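Local coordinates for protein putative beta-glucosidase (Bifidobacterium adolescentis, PDB 5WAB) that hydrolyses beta-glucosidic linkages as a family 3 glycoside hydrolase, and may also release terminal arabinopyranosyl units from ginsenosides, at residues A[76-81]-A[493-498]; A[80-85]-A[607-612]; A[311-316]-A[477-482]; A[446-451]-A[466-471]; A[487-492]-A[545-550]. All coordinates share one frame; numbering follows the deposited sequence.

Interaction 1 (A[76-81]-A[493-498])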
# COMPACT_ATOMS: atom_id res chain seq x y z
N GLY A 76 -7.64 -1.73 1.39
CA GLY A 76 -8.77 -0.89 1.71
C GLY A 76 -8.33 0.47 2.21
O GLY A 76 -8.80 1.50 1.71
N LEU A 77 -7.43 0.49 3.19
CA LEU A 77 -7.04 1.75 3.82
C LEU A 77 -6.36 2.69 2.84
O LEU A 77 -6.42 3.91 3.03
CB LEU A 77 -6.11 1.48 5.01
CG LEU A 77 -5.90 2.66 5.97
CD1 LEU A 77 -7.25 3.22 6.41
CD2 LEU A 77 -5.11 2.23 7.19
N SER A 78 -5.77 2.17 1.77
CA SER A 78 -5.18 3.01 0.74
C SER A 78 -6.21 3.84 -0.00
O SER A 78 -5.82 4.78 -0.71
CB SER A 78 -4.40 2.16 -0.25
OG SER A 78 -5.24 1.19 -0.87
N SER A 79 -7.49 3.52 0.12
CA SER A 79 -8.53 4.34 -0.49
C SER A 79 -8.73 5.67 0.23
O SER A 79 -9.38 6.56 -0.33
CB SER A 79 -9.84 3.56 -0.53
OG SER A 79 -9.66 2.28 -1.12
N SER A 80 -8.20 5.81 1.44
CA SER A 80 -8.45 7.00 2.26
C SER A 80 -7.65 8.21 1.79
O SER A 80 -8.12 9.35 1.96
CB SER A 80 -8.12 6.71 3.72
OG SER A 80 -6.73 6.45 3.86
N TRP A 81 -6.45 8.01 1.25
CA TRP A 81 -5.55 9.10 0.89
C TRP A 81 -5.37 10.07 2.06
O TRP A 81 -5.29 11.28 1.89
CB TRP A 81 -6.04 9.84 -0.36
CG TRP A 81 -6.06 9.00 -1.62
CD1 TRP A 81 -6.63 7.77 -1.77
CD2 TRP A 81 -5.52 9.36 -2.91
NE1 TRP A 81 -6.46 7.33 -3.06
CE2 TRP A 81 -5.78 8.28 -3.78
CE3 TRP A 81 -4.84 10.47 -3.40
CZ2 TRP A 81 -5.39 8.29 -5.11
CZ3 TRP A 81 -4.45 10.48 -4.73
CH2 TRP A 81 -4.72 9.39 -5.57
N LYS A 493 -10.90 6.98 -2.91
CA LYS A 493 -10.39 7.06 -4.27
C LYS A 493 -9.55 5.83 -4.56
O LYS A 493 -8.81 5.36 -3.70
CB LYS A 493 -9.56 8.33 -4.48
CG LYS A 493 -10.27 9.64 -4.15
CD LYS A 493 -11.44 9.92 -5.09
CE LYS A 493 -11.99 11.32 -4.82
NZ LYS A 493 -13.16 11.67 -5.69
N LEU A 494 -9.64 5.33 -5.79
CA LEU A 494 -8.91 4.12 -6.15
C LEU A 494 -7.41 4.33 -6.02
O LEU A 494 -6.85 5.27 -6.59
CB LEU A 494 -9.26 3.70 -7.58
CG LEU A 494 -10.62 3.05 -7.83
CD1 LEU A 494 -10.76 2.68 -9.29
CD2 LEU A 494 -10.81 1.83 -6.94
N ALA A 495 -6.77 3.46 -5.23
CA ALA A 495 -5.32 3.35 -5.18
C ALA A 495 -4.81 2.33 -6.19
O ALA A 495 -3.60 2.06 -6.23
CB ALA A 495 -4.88 2.95 -3.77
N GLN A 496 -5.70 1.79 -7.01
CA GLN A 496 -5.43 0.73 -7.97
C GLN A 496 -6.31 0.98 -9.18
O GLN A 496 -7.48 1.36 -9.04
CB GLN A 496 -5.72 -0.64 -7.35
CG GLN A 496 -4.82 -1.79 -7.76
CD GLN A 496 -5.03 -3.02 -6.89
OE1 GLN A 496 -5.76 -2.98 -5.90
NE2 GLN A 496 -4.40 -4.13 -7.27
N THR A 497 -5.75 0.77 -10.37
CA THR A 497 -6.54 0.86 -11.60
C THR A 497 -7.43 -0.37 -11.74
O THR A 497 -6.99 -1.50 -11.51
CB THR A 497 -5.62 0.97 -12.82
OG1 THR A 497 -4.89 2.19 -12.76
CG2 THR A 497 -6.44 0.91 -14.11
N ILE A 498 -8.69 -0.15 -12.13
CA ILE A 498 -9.57 -1.27 -12.48
C ILE A 498 -9.63 -1.37 -14.00
O ILE A 498 -10.31 -0.57 -14.65
CB ILE A 498 -10.97 -1.09 -11.90
CG1 ILE A 498 -10.92 -0.93 -10.39
CG2 ILE A 498 -11.83 -2.28 -12.27
CD1 ILE A 498 -12.29 -0.83 -9.74
O HOH W 1 -8.55 1.61 -3.48

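Interaction 2 (A[80-85]-A[607-612])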
# COMPACT_ATOMS: atom_id res chain seq x y z
N SER A 80 -8.20 5.81 1.44
CA SER A 80 -8.45 7.00 2.26
C SER A 80 -7.65 8.21 1.79
O SER A 80 -8.12 9.35 1.96
CB SER A 80 -8.12 6.71 3.72
OG SER A 80 -6.73 6.45 3.86
N TRP A 81 -6.45 8.01 1.25
CA TRP A 81 -5.55 9.10 0.89
C TRP A 81 -5.37 10.07 2.06
O TRP A 81 -5.29 11.28 1.89
CB TRP A 81 -6.04 9.84 -0.36
CG TRP A 81 -6.06 9.00 -1.62
CD1 TRP A 81 -6.63 7.77 -1.77
CD2 TRP A 81 -5.52 9.36 -2.91
NE1 TRP A 81 -6.46 7.33 -3.06
CE2 TRP A 81 -5.78 8.28 -3.78
CE3 TRP A 81 -4.84 10.47 -3.40
CZ2 TRP A 81 -5.39 8.29 -5.11
CZ3 TRP A 81 -4.45 10.48 -4.73
CH2 TRP A 81 -4.72 9.39 -5.57
N ASN A 82 -5.32 9.51 3.27
CA ASN A 82 -5.40 10.27 4.52
C ASN A 82 -4.25 9.87 5.43
O ASN A 82 -4.41 9.02 6.31
CB ASN A 82 -6.75 10.05 5.22
CG ASN A 82 -7.00 11.05 6.34
OD1 ASN A 82 -6.07 11.69 6.84
ND2 ASN A 82 -8.26 11.17 6.75
N PRO A 83 -3.07 10.47 5.23
CA PRO A 83 -1.93 10.12 6.09
C PRO A 83 -2.19 10.35 7.57
O PRO A 83 -1.70 9.58 8.40
CB PRO A 83 -0.81 11.02 5.56
CG PRO A 83 -1.19 11.26 4.13
CD PRO A 83 -2.68 11.35 4.12
N GLU A 84 -2.96 11.38 7.92
CA GLU A 84 -3.21 11.63 9.34
C GLU A 84 -4.01 10.49 9.95
O GLU A 84 -3.69 10.02 11.05
CB GLU A 84 -3.94 12.97 9.52
CG GLU A 84 -3.13 14.21 9.14
CD GLU A 84 -3.12 14.48 7.64
OE1 GLU A 84 -3.91 13.84 6.92
OE2 GLU A 84 -2.33 15.33 7.18
N LEU A 85 -5.02 9.99 9.24
CA LEU A 85 -5.79 8.86 9.75
C LEU A 85 -4.93 7.59 9.82
O LEU A 85 -5.04 6.82 10.78
CB LEU A 85 -7.02 8.63 8.87
CG LEU A 85 -7.83 7.35 9.10
CD1 LEU A 85 -8.44 7.36 10.48
CD2 LEU A 85 -8.91 7.22 8.03
N LYS A 607 -6.55 15.58 1.10
CA LYS A 607 -7.95 15.29 1.41
C LYS A 607 -8.47 16.37 2.34
O LYS A 607 -7.82 16.72 3.33
CB LYS A 607 -8.11 13.91 2.05
CG LYS A 607 -9.56 13.44 2.17
CD LYS A 607 -9.64 12.00 2.62
CE LYS A 607 -11.02 11.40 2.39
NZ LYS A 607 -11.00 9.94 2.66
N VAL A 608 -9.65 16.90 2.02
CA VAL A 608 -10.25 18.01 2.75
C VAL A 608 -11.69 17.65 3.11
O VAL A 608 -12.48 17.29 2.23
CB VAL A 608 -10.22 19.32 1.93
CG1 VAL A 608 -10.68 20.47 2.77
CG2 VAL A 608 -8.82 19.57 1.39
N PHE A 609 -12.02 17.77 4.39
CA PHE A 609 -13.38 17.56 4.86
C PHE A 609 -14.08 18.92 4.87
O PHE A 609 -13.62 19.86 5.53
CB PHE A 609 -13.35 16.94 6.26
CG PHE A 609 -12.49 15.69 6.35
CD1 PHE A 609 -11.12 15.79 6.52
CD2 PHE A 609 -13.06 14.43 6.23
CE1 PHE A 609 -10.32 14.66 6.59
CE2 PHE A 609 -12.26 13.29 6.30
CZ PHE A 609 -10.90 13.40 6.48
N LEU A 610 -15.18 19.02 4.14
CA LEU A 610 -15.89 20.28 3.96
C LEU A 610 -17.38 20.09 4.22
O LEU A 610 -18.00 19.18 3.66
CB LEU A 610 -15.69 20.83 2.55
CG LEU A 610 -14.27 21.22 2.14
CD1 LEU A 610 -14.23 21.50 0.65
CD2 LEU A 610 -13.83 22.44 2.93
N LYS A 611 -17.94 20.93 5.09
CA LYS A 611 -19.39 20.97 5.23
C LYS A 611 -20.04 21.63 4.03
O LYS A 611 -19.37 22.22 3.17
CB LYS A 611 -19.81 21.68 6.51
CG LYS A 611 -19.42 20.98 7.78
CD LYS A 611 -20.03 21.70 8.97
CE LYS A 611 -19.69 21.02 10.28
NZ LYS A 611 -20.34 21.71 11.43
N ALA A 612 -21.36 21.54 3.99
CA ALA A 612 -22.15 22.07 2.88
C ALA A 612 -21.88 23.56 2.68
O ALA A 612 -22.07 24.36 3.60
CB ALA A 612 -23.63 21.82 3.13
O HOH W 2 -4.53 14.01 2.74

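Interaction 3 (A[311-316]-A[477-482])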
# COMPACT_ATOMS: atom_id res chain seq x y z
N ALA A 311 -11.35 4.21 10.16
CA ALA A 311 -10.50 3.67 9.10
C ALA A 311 -11.30 2.82 8.12
O ALA A 311 -11.00 2.80 6.92
CB ALA A 311 -9.35 2.86 9.70
N ALA A 312 -12.30 2.10 8.62
CA ALA A 312 -13.13 1.28 7.73
C ALA A 312 -14.01 2.14 6.84
O ALA A 312 -14.20 1.83 5.66
CB ALA A 312 -13.98 0.31 8.55
N ILE A 313 -14.55 3.24 7.38
CA ILE A 313 -15.39 4.13 6.59
C ILE A 313 -14.63 4.66 5.38
O ILE A 313 -15.14 4.68 4.25
CB ILE A 313 -15.91 5.29 7.46
CG1 ILE A 313 -16.93 4.76 8.48
CG2 ILE A 313 -16.51 6.38 6.61
CD1 ILE A 313 -17.54 5.84 9.34
N GLU A 314 -13.38 5.09 5.59
CA GLU A 314 -12.59 5.68 4.52
C GLU A 314 -11.87 4.65 3.66
O GLU A 314 -11.02 5.02 2.85
CB GLU A 314 -11.61 6.68 5.12
CG GLU A 314 -12.33 7.78 5.87
CD GLU A 314 -11.46 8.99 6.12
OE1 GLU A 314 -10.57 9.28 5.30
OE2 GLU A 314 -11.70 9.66 7.15
N SER A 315 -12.20 3.37 3.79
CA SER A 315 -11.62 2.34 2.94
C SER A 315 -12.54 1.96 1.78
O SER A 315 -12.17 1.09 0.99
CB SER A 315 -11.30 1.09 3.77
OG SER A 315 -10.27 1.38 4.70
N MET A 316 -13.70 2.59 1.66
CA MET A 316 -14.67 2.28 0.62
C MET A 316 -14.59 3.29 -0.51
O MET A 316 -14.46 4.49 -0.28
CB MET A 316 -16.09 2.29 1.19
CG MET A 316 -16.22 1.63 2.53
SD MET A 316 -17.92 1.73 3.08
CE MET A 316 -17.72 1.28 4.80
N GLY A 477 -18.84 -3.75 9.59
CA GLY A 477 -20.28 -3.75 9.77
C GLY A 477 -20.85 -2.36 10.01
O GLY A 477 -21.63 -1.84 9.20
N PRO A 478 -20.48 -1.75 11.13
CA PRO A 478 -20.97 -0.38 11.40
C PRO A 478 -20.59 0.62 10.32
O PRO A 478 -21.39 1.51 10.01
CB PRO A 478 -20.31 -0.04 12.75
CG PRO A 478 -20.06 -1.36 13.39
CD PRO A 478 -19.71 -2.29 12.26
N ALA A 479 -19.40 0.49 9.74
CA ALA A 479 -18.97 1.43 8.72
C ALA A 479 -19.85 1.35 7.48
O ALA A 479 -20.18 2.38 6.88
CB ALA A 479 -17.51 1.18 8.36
N LEU A 480 -20.22 0.13 7.08
CA LEU A 480 -21.09 -0.04 5.92
C LEU A 480 -22.46 0.59 6.17
O LEU A 480 -23.03 1.23 5.28
CB LEU A 480 -21.23 -1.52 5.60
CG LEU A 480 -20.01 -2.20 4.96
CD1 LEU A 480 -20.18 -3.71 4.94
CD2 LEU A 480 -19.75 -1.65 3.56
N ALA A 481 -22.99 0.43 7.39
CA ALA A 481 -24.29 1.02 7.70
C ALA A 481 -24.24 2.53 7.62
O ALA A 481 -25.17 3.17 7.10
CB ALA A 481 -24.74 0.57 9.09
N ASP A 482 -23.16 3.14 8.12
CA ASP A 482 -23.03 4.59 8.11
C ASP A 482 -22.95 5.15 6.70
O ASP A 482 -23.50 6.22 6.41
CB ASP A 482 -21.81 5.01 8.93
CG ASP A 482 -21.99 4.77 10.41
OD1 ASP A 482 -23.10 4.37 10.82
OD2 ASP A 482 -21.02 4.98 11.17

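Interaction 4 (A[446-451]-A[466-471])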
# COMPACT_ATOMS: atom_id res chain seq x y z
N VAL A 446 -24.67 -3.21 -5.19
CA VAL A 446 -23.69 -4.27 -4.99
C VAL A 446 -22.55 -3.73 -4.14
O VAL A 446 -21.96 -2.70 -4.46
CB VAL A 446 -23.18 -4.81 -6.34
CG1 VAL A 446 -21.95 -5.68 -6.13
CG2 VAL A 446 -24.28 -5.59 -7.03
N VAL A 447 -22.27 -4.41 -3.02
CA VAL A 447 -21.12 -4.10 -2.17
C VAL A 447 -20.08 -5.20 -2.36
O VAL A 447 -20.38 -6.39 -2.16
CB VAL A 447 -21.52 -3.98 -0.69
CG1 VAL A 447 -20.30 -3.65 0.16
CG2 VAL A 447 -22.61 -2.94 -0.52
N LEU A 448 -18.85 -4.81 -2.70
CA LEU A 448 -17.79 -5.74 -3.06
C LEU A 448 -16.85 -6.00 -1.89
O LEU A 448 -16.42 -5.07 -1.20
CB LEU A 448 -16.98 -5.21 -4.24
CG LEU A 448 -17.67 -5.12 -5.61
CD1 LEU A 448 -16.79 -4.38 -6.60
CD2 LEU A 448 -17.99 -6.51 -6.13
N SER A 449 -16.51 -7.28 -1.68
CA SER A 449 -15.51 -7.71 -0.72
C SER A 449 -14.40 -8.42 -1.48
O SER A 449 -14.63 -9.47 -2.09
CB SER A 449 -16.11 -8.66 0.33
OG SER A 449 -17.09 -8.01 1.12
N ASN A 450 -13.20 -7.85 -1.45
CA ASN A 450 -12.10 -8.43 -2.21
C ASN A 450 -10.78 -7.81 -1.76
O ASN A 450 -10.73 -6.63 -1.44
CB ASN A 450 -12.30 -8.21 -3.72
CG ASN A 450 -12.72 -6.80 -4.05
OD1 ASN A 450 -13.65 -6.27 -3.45
ND2 ASN A 450 -12.04 -6.18 -5.00
N GLY A 451 -9.74 -8.64 -1.71
CA GLY A 451 -8.42 -8.16 -1.34
C GLY A 451 -7.68 -7.43 -2.44
O GLY A 451 -6.79 -6.62 -2.14
N ILE A 466 -22.68 0.68 -6.98
CA ILE A 466 -21.57 -0.24 -6.78
C ILE A 466 -20.61 0.39 -5.77
O ILE A 466 -19.99 1.43 -6.05
CB ILE A 466 -20.83 -0.58 -8.08
CG1 ILE A 466 -21.79 -1.20 -9.09
CG2 ILE A 466 -19.66 -1.52 -7.81
CD1 ILE A 466 -21.14 -1.53 -10.40
N LEU A 467 -20.51 -0.22 -4.60
CA LEU A 467 -19.61 0.22 -3.56
C LEU A 467 -18.49 -0.80 -3.43
O LEU A 467 -18.75 -1.97 -3.11
CB LEU A 467 -20.36 0.40 -2.24
CG LEU A 467 -19.58 1.08 -1.11
CD1 LEU A 467 -19.23 2.50 -1.51
CD2 LEU A 467 -20.41 1.07 0.15
N GLU A 468 -17.26 -0.38 -3.73
CA GLU A 468 -16.08 -1.23 -3.57
C GLU A 468 -15.53 -1.02 -2.16
O GLU A 468 -14.93 0.02 -1.87
CB GLU A 468 -15.04 -0.92 -4.64
CG GLU A 468 -13.66 -1.53 -4.41
CD GLU A 468 -13.66 -3.04 -4.31
OE1 GLU A 468 -14.01 -3.57 -3.23
OE2 GLU A 468 -13.28 -3.71 -5.30
N SER A 469 -15.74 -2.00 -1.28
CA SER A 469 -15.38 -1.87 0.12
C SER A 469 -14.12 -2.66 0.49
O SER A 469 -13.75 -2.68 1.66
CB SER A 469 -16.54 -2.32 1.02
OG SER A 469 -16.88 -3.67 0.80
N TRP A 470 -13.47 -3.30 -0.49
CA TRP A 470 -12.23 -4.04 -0.30
C TRP A 470 -12.29 -4.97 0.91
O TRP A 470 -13.17 -5.84 0.99
CB TRP A 470 -11.06 -3.07 -0.14
CG TRP A 470 -10.88 -2.14 -1.29
CD1 TRP A 470 -11.17 -0.82 -1.33
CD2 TRP A 470 -10.35 -2.47 -2.59
NE1 TRP A 470 -10.87 -0.29 -2.56
CE2 TRP A 470 -10.36 -1.29 -3.35
CE3 TRP A 470 -9.88 -3.65 -3.17
CZ2 TRP A 470 -9.92 -1.25 -4.67
CZ3 TRP A 470 -9.44 -3.61 -4.48
CH2 TRP A 470 -9.46 -2.41 -5.22
N LEU A 471 -11.36 -4.79 1.84
CA LEU A 471 -11.39 -5.44 3.14
C LEU A 471 -11.37 -4.36 4.21
O LEU A 471 -10.49 -3.49 4.21
CB LEU A 471 -10.19 -6.40 3.32
CG LEU A 471 -10.11 -7.60 2.37
CD1 LEU A 471 -8.85 -8.42 2.61
CD2 LEU A 471 -11.35 -8.47 2.48

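Interaction 5 (A[487-492]-A[545-550])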
# COMPACT_ATOMS: atom_id res chain seq x y z
N LYS A 487 -25.22 8.19 7.02
CA LYS A 487 -24.65 8.84 8.20
C LYS A 487 -23.35 9.54 7.86
O LYS A 487 -23.03 10.57 8.45
CB LYS A 487 -24.44 7.82 9.32
CG LYS A 487 -25.72 7.18 9.84
CD LYS A 487 -26.74 8.24 10.26
CE LYS A 487 -27.99 7.63 10.89
NZ LYS A 487 -28.66 6.65 9.99
N VAL A 488 -22.60 9.00 6.89
CA VAL A 488 -21.37 9.61 6.40
C VAL A 488 -21.33 9.40 4.89
O VAL A 488 -21.86 8.41 4.37
CB VAL A 488 -20.12 8.98 7.06
CG1 VAL A 488 -20.20 7.47 7.00
CG2 VAL A 488 -18.83 9.51 6.45
N SER A 489 -20.68 10.32 4.19
CA SER A 489 -20.53 10.12 2.75
C SER A 489 -19.25 9.34 2.46
O SER A 489 -18.22 9.58 3.10
CB SER A 489 -20.49 11.46 2.02
OG SER A 489 -20.04 11.28 0.69
N PRO A 490 -19.27 8.42 1.49
CA PRO A 490 -18.03 7.73 1.10
C PRO A 490 -17.08 8.71 0.44
O PRO A 490 -17.51 9.63 -0.26
CB PRO A 490 -18.50 6.64 0.14
CG PRO A 490 -19.83 7.11 -0.34
CD PRO A 490 -20.43 8.02 0.68
N SER A 491 -15.78 8.52 0.68
CA SER A 491 -14.78 9.43 0.15
C SER A 491 -13.56 8.72 -0.44
O SER A 491 -12.54 9.37 -0.68
CB SER A 491 -14.33 10.40 1.24
OG SER A 491 -13.87 9.73 2.41
N GLY A 492 -13.65 7.41 -0.69
CA GLY A 492 -12.49 6.67 -1.14
C GLY A 492 -12.19 6.92 -2.60
O GLY A 492 -13.08 7.04 -3.43
N GLY A 545 -13.35 8.14 -7.59
CA GLY A 545 -14.29 7.84 -6.53
C GLY A 545 -15.44 8.82 -6.47
O GLY A 545 -15.24 10.03 -6.61
N LEU A 546 -16.65 8.32 -6.28
CA LEU A 546 -17.81 9.19 -6.16
C LEU A 546 -18.10 9.49 -4.69
O LEU A 546 -17.56 8.87 -3.78
CB LEU A 546 -19.03 8.54 -6.84
CG LEU A 546 -18.97 8.29 -8.35
CD1 LEU A 546 -20.25 7.61 -8.83
CD2 LEU A 546 -18.72 9.57 -9.14
N SER A 547 -18.98 10.46 -4.47
CA SER A 547 -19.36 10.88 -3.12
C SER A 547 -20.82 11.29 -3.14
O SER A 547 -21.42 11.46 -4.21
CB SER A 547 -18.47 12.03 -2.61
OG SER A 547 -18.88 13.27 -3.14
N TYR A 548 -21.40 11.44 -1.95
CA TYR A 548 -22.75 11.98 -1.86
C TYR A 548 -22.80 13.49 -2.08
O TYR A 548 -23.89 14.04 -2.23
CB TYR A 548 -23.37 11.64 -0.50
CG TYR A 548 -23.54 10.15 -0.25
CD1 TYR A 548 -23.53 9.25 -1.30
CD2 TYR A 548 -23.70 9.66 1.04
CE1 TYR A 548 -23.67 7.89 -1.08
CE2 TYR A 548 -23.85 8.30 1.27
CZ TYR A 548 -23.83 7.42 0.21
OH TYR A 548 -23.98 6.07 0.44
N ALA A 549 -21.65 14.16 -2.12
CA ALA A 549 -21.58 15.60 -2.31
C ALA A 549 -21.01 15.93 -3.68
O ALA A 549 -20.53 15.07 -4.41
CB ALA A 549 -20.73 16.25 -1.21
N THR A 550 -21.07 17.22 -4.03
CA THR A 550 -20.47 17.73 -5.25
C THR A 550 -19.43 18.78 -4.88
O THR A 550 -19.58 19.51 -3.90
CB THR A 550 -21.52 18.34 -6.20
OG1 THR A 550 -22.21 19.41 -5.55
CG2 THR A 550 -22.52 17.28 -6.64
O HOH W 3 -14.78 9.78 -3.11

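Interaction 1 (A[76-81]-A[493-498])
Ser79 and Trp81 meet Lys493 where the N-terminal, TIM-barrel-like domain of this family 3 glycoside hydrolase abuts its C-terminal domain. Leu77 to Ser80 form a type I beta turn. The partner segment, 493-498, is a loop with no regular structure.

Two direct hydrogen bonds join the segments. Lys493 N donates to Ser79 O at 3.0 Å. Trp81 NE1 returns a bond to Lys493 O at 3.1 Å. That bond is less straight, with an N-H...O angle of 137°, and the indole nitrogen stands above the carbonyl plane. The main chain of Lys493 is thus gripped at both its N-H and its C=O. Ser79 CA also makes a CH...O contact with the same Lys493 O.

A water forms a third polar link. It accepts from Ala495 N at 3.1 Å and lies 2.7 Å from Ser79 OG.

Apolar contact centres on the indole. Trp81 CG lies anti to the carbonyl carbon (chi1 -64°), which turns the ring toward the loop. Lys493 CB sits over one face, 3.9 Å from the centroid of the five-membered ring of Trp81, a CH-pi contact. The rest of the lysine leads away, and NZ makes a salt bridge to Glu582 and a hydrogen bond to Gly545 O. Phe605 meets the indole edge-to-face from another part of the chain. At the indole edge, CZ2 of Trp81 lies 3.7 Å from Leu494 O. Farther along the loop, the methyl CB of Ala495 touches Ser78 OG at 3.4 Å, and this OG is hydrogen-bonded to Ala74 O.

Interaction 2 (A[80-85]-A[607-612])
Lys607 NZ donates to Ser80 O at 3.0 Å, in the carbonyl plane and on a lone pair. The same ammonium makes a salt bridge to Glu314 and a hydrogen bond to Ser491 OG, so three groups grip it in a buried place. The side chain reaches there fully stretched: CG is anti to the backbone N (chi1 -170°) and the chain stays extended to NZ. An alanine in place of Lys607 would probably leave Glu314 without its positive mate and open a gap beside Ser80 O.

A water ties the two backbones. It donates to Trp81 O at 3.0 Å and accepts from Lys607 N at 3.0 Å.

Asn82 ND2 meets the Phe609 ring at its edge, 3.5 Å from CZ, with the amide and ring planes 48° apart. ND2 also makes a weak hydrogen bond to Glu314. The other branch of this amide works as an N-cap: Asn82 OD1 accepts from Leu85 N at 3.1 Å in the first turn of helix 83-99.

Strand 601-610 is an outermost strand of an antiparallel sheet in the fibronectin type III-like domain. It runs past the start of helix 83-99 of the N-terminal domain, with strand 580-590 beside it in the sheet.

Interaction 3 (A[311-316]-A[477-482])
Ala312 opens the contact with its methyl group. Ala312 CB points toward helix 476-484 and lies 3.6 Å from Ala479 CB. Two small side chains facing each other let the backbones come close.

Ile313 follows, in the last turn of helix 301-313. The nearest pair of CA atoms in the contact is here, Ile313 to Ala479 at 5.0 Å. The longer branch does the touching: Ile313 CG1 is anti to the carbonyl carbon (chi1 -69°) and rests 3.6 Å from Ala479 CB. Beyond it, CD1 of Ile313 passes 4.0 Å from Asp482 OD2. This carboxylate forms a salt bridge with Arg369 through its other oxygen.

The chain leaves the helix at Glu314, and a type I beta turn runs from Ile313 to Met316. The turn leads straight into strand 317-321, an outermost strand of the mixed sheet in the C-terminal domain. That domain is an alpha/beta sandwich, as in other family 3 enzymes, and helix 476-484 belongs to it. The contact therefore packs the end of helix 301-313 against helix 476-484 of that domain. Ser315 OG ties the turn back by donating to Ala311 O at 2.7 Å.

Met316 reaches across to the other helix. Its chain is extended beyond CG, and this carries the methyl to the backbone there. Met316 CE touches Ala479 O at 3.4 Å and also Ala479 CB. Met316 CE lies 3.8 Å from Leu480 CD2, and the two side chains cross obliquely. Leu480 CD2 is also near the sulfur, 3.9 Å from Met316 SD.

Interaction 4 (A[446-451]-A[466-471])
Leu448 and Asn450 meet Glu468 and Ser469 where two neighbouring parallel strands end. These are strands 444-449 and 465-468 in the mixed sheet of the C-terminal alpha/beta sandwich. The short strand segments run 19° apart. Every touching residue is buried, so the contrast lies in packing and not in solvent.

The looser part is at the strand beginnings. Leu467 N donates to Val446 O at 2.9 Å, and Leu448 N donates to Leu467 O. The side chains keep more distance: Leu448 CD1 is 4.2 Å from Ile466 CG2, and Val447 CG2 is 4.4 Å from Leu467 CB.

The tight part is where the strands end. Ser469 N donates to Leu448 O at 3.1 Å. A bend at the second torsion of Glu468 (chi2 59°) brings the carboxylate back to the Asn450 amide, tip to tip. Asn450 ND2 donates to Glu468 OE2 at 2.8 Å, with the acceptor in the amide plane and met on its syn side. The other oxygen, Glu468 OE1, accepts from Trp470 N at 2.8 Å on its anti side. The carboxylate thus links the two loops that follow the strands. ND2 has a second acceptor in Ser452 O. An alanine in place of Glu468 would probably leave Trp470 N without its carboxylate acceptor and the Asn450 amide with one acceptor fewer, less firmly fixed in its rotation.

Glu468 CG lies over one face of the Trp470 indole, while Asn450 O lies at the ring edge. Asn450 N closes the pairing by donating to Trp470 O at 3.2 Å.

Interaction 5 (A[487-492]-A[545-550])
The loop after helix 476-484 packs on the loop that leads into strand 551-560, and Ser489 and Pro490 meet Tyr548 there. Pro490 CD sits over the centre of the Tyr548 ring, 3.4 Å from the centroid and only 10° off the ring normal. This is a CH-pi contact square on the face. The ring is placed by CG lying anti to the carbonyl carbon (chi1 -63°), and its hydroxyl bonds to Val483 O in helix 476-484.

The Ser489 hydroxyl is used twice. Ser489 OG accepts from Tyr548 N at 3.0 Å in a nearly straight bond. Ser489 OG also donates to Pro490 O at 3.2 Å, from above that carbonyl plane. OG is anti to its own backbone N (chi1 167°), which turns it to the Tyr548 side.

Both loops belong to the C-terminal alpha/beta domain. An ST turn shapes 545-550: Ser547 OG accepts from Ala549 N at 3.1 Å. The CB of Ser547 touches Pro490 O at 3.5 Å.

At the other end a water donates to both Gly492 O and Leu546 O. Gly545 CA makes a CH...O contact with Gly492 O at 3.4 Å.

Overall arrangement
From the N terminus, the 76-85 region starts both interaction 1 and interaction 2, which share Ser80 and Trp81. Interaction 1 closes at 493-498 and ties the barrel domain to the C-terminal sandwich. Interaction 2 closes the longest loop, at 607-612, and brings in the fibronectin-like domain. Interaction 3 lies inside both loops and joins helix 301-313 to helix 476-484. Interaction 4, the strand pair, nests within interaction 3. Interaction 5 follows interaction 3 in series. It crosses interaction 1 but stays inside interaction 2. Interactions 3 and 5 also meet interaction 2 at Lys607, while Trp470 of interaction 4 packs against Ser79.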